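Local coordinates for protein geranylgeranyl pyrophosphate synthetase (Pyrococcus horikoshii, PDB 1WY0) that probably condenses isopentenyl diphosphate with allylic diphosphates to build geranylgeranyl diphosphate, at residues I311-A314 / N315-R319. Numbering follows the deposited sequence.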
loop_
_atom_site.group_PDB
_atom_site.type_symbol
_atom_site.label_atom_id
_atom_site.label_comp_id
_atom_site.label_asym_id
_atom_site.label_seq_id
_atom_site.Cartn_x
_atom_site.Cartn_y
_atom_site.Cartn_z
ATOM N N ILE A 311 -2.723 -28.100 13.439
ATOM C CA ILE A 311 -3.450 -27.626 14.605
ATOM C C ILE A 311 -2.861 -28.298 15.847
ATOM O O ILE A 311 -2.619 -27.651 16.865
ATOM C CB ILE A 311 -4.948 -27.982 14.501
ATOM C CG1 ILE A 311 -5.635 -27.041 13.512
ATOM C CG2 ILE A 311 -5.607 -27.896 15.864
ATOM C CD1 ILE A 311 -5.206 -25.589 13.634
ATOM N N LYS A 312 -2.638 -29.604 15.757
ATOM C CA LYS A 312 -2.076 -30.344 16.879
ATOM C C LYS A 312 -0.681 -29.817 17.184
ATOM O O LYS A 312 -0.344 -29.565 18.333
ATOM C CB LYS A 312 -2.007 -31.837 16.555
ATOM C CG LYS A 312 -3.365 -32.531 16.513
ATOM C CD LYS A 312 -4.132 -32.394 17.828
ATOM C CE LYS A 312 -5.422 -33.220 17.791
ATOM N NZ LYS A 312 -6.249 -33.102 19.034
ATOM N N LYS A 313 0.126 -29.638 16.144
ATOM C CA LYS A 313 1.477 -29.134 16.335
ATOM C C LYS A 313 1.476 -27.742 16.944
ATOM O O LYS A 313 2.311 -27.433 17.787
ATOM C CB LYS A 313 2.234 -29.102 15.008
ATOM C CG LYS A 313 3.477 -28.224 15.054
ATOM C CD LYS A 313 4.629 -28.950 15.744
ATOM C CE LYS A 313 5.867 -28.068 15.897
ATOM N NZ LYS A 313 6.454 -28.141 17.266
ATOM N N ALA A 314 0.541 -26.903 16.515
ATOM C CA ALA A 314 0.450 -25.532 17.014
ATOM C C ALA A 314 0.199 -25.465 18.517
ATOM O O ALA A 314 0.919 -24.786 19.244
ATOM C CB ALA A 314 -0.644 -24.784 16.277
ATOM N N ASN A 315 -0.837 -26.155 18.978
ATOM C CA ASN A 315 -1.163 -26.169 20.398
ATOM C C ASN A 315 -0.067 -26.888 21.184
ATOM O O ASN A 315 0.324 -26.445 22.260
ATOM C CB ASN A 315 -2.508 -26.857 20.619
ATOM C CG ASN A 315 -3.673 -26.048 20.083
ATOM O OD1 ASN A 315 -3.603 -24.821 19.998
ATOM N ND2 ASN A 315 -4.747 -26.732 19.702
ATOM N N GLU A 316 0.431 -27.996 20.638
ATOM C CA GLU A 316 1.491 -28.757 21.295
ATOM C C GLU A 316 2.767 -27.919 21.363
ATOM O O GLU A 316 3.798 -28.375 21.850
ATOM C CB GLU A 316 1.775 -30.058 20.535
ATOM C CG GLU A 316 3.228 -30.257 20.101
ATOM C CD GLU A 316 3.388 -31.308 19.012
ATOM O OE1 GLU A 316 2.403 -32.029 18.738
ATOM O OE2 GLU A 316 4.498 -31.423 18.440
ATOM N N ALA A 317 2.693 -26.693 20.860
ATOM C CA ALA A 317 3.841 -25.795 20.877
ATOM C C ALA A 317 3.603 -24.722 21.920
ATOM O O ALA A 317 4.525 -24.017 22.316
ATOM C CB ALA A 317 4.037 -25.164 19.506
ATOM N N LEU A 318 2.354 -24.602 22.358
ATOM C CA LEU A 318 1.983 -23.627 23.385
ATOM C C LEU A 318 2.165 -24.232 24.780
ATOM O O LEU A 318 2.063 -23.579 25.813
ATOM C CB LEU A 318 0.518 -23.222 23.171
ATOM C CG LEU A 318 0.329 -22.203 22.043
ATOM C CD1 LEU A 318 -1.080 -21.598 22.039
ATOM C CD2 LEU A 318 1.300 -21.027 22.134
ATOM N N ARG A 319 2.395 -25.558 24.768
ATOM C CA ARG A 319 2.682 -26.286 25.997
ATOM C C ARG A 319 3.750 -25.571 26.828
ATOM O O ARG A 319 3.785 -25.623 28.047
ATOM C CB ARG A 319 3.246 -27.630 25.557
ATOM C CG ARG A 319 2.551 -28.822 26.202
ATOM C CD ARG A 319 2.324 -29.944 25.184
ATOM N NE ARG A 319 1.091 -30.669 25.492
ATOM C CZ ARG A 319 -0.066 -30.118 25.088
ATOM N NH1 ARG A 319 -0.064 -28.977 24.420
ATOM N NH2 ARG A 319 -1.218 -30.728 25.375
#
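Near the C-terminal end of helix 299-315, on the way to the loop before helix 325-336, residues 311-314 run straight on into 315-318, and their side chains meet three or four residues apart. Two i to i+4 bonds continue the helical pattern. Asn315 N reaches Ile311 O, nearly straight at 175°. Glu316 N reaches Lys312 O at 2.9 Å. The next step is tighter, with Ala317 N bonded to Ala314 O at 3.1 Å, an i to i+3 bond more bent at the hydrogen and less surely placed. Beyond it, Leu318 N bonds to Asn315 O.

On the buried side, Ile311 and Asn315 run side by side in the same direction. CG2 of Ile311 meets ND2 of Asn315 at 4.1 Å; chi1 of -69° puts CG beside the backbone N of Asn315, which brings the amide over toward the carbonyl of Ile311. OD1 of Asn315 accepts a hydrogen bond from Trp206 NE1 on helix 197-224, the helix that Ile311, Ala314, Ala317 and Leu318 also touch. Ala317 turns its methyl back onto the preceding turn, CB lying 3.3 Å from Lys313 O.

On the exposed side, Lys313 bends at chi2 (79°) and slants across the extended Glu316. Its CD lies 3.7 Å from Glu316 OE2, and its NZ makes a long salt bridge to that oxygen at 4.0 Å.

The chemistry is thus divided: the Asn315 amide ties the helix end to Trp206, whereas the long Lys313-Glu316 pair, between exposed residues, probably adds only a modest electrostatic attraction.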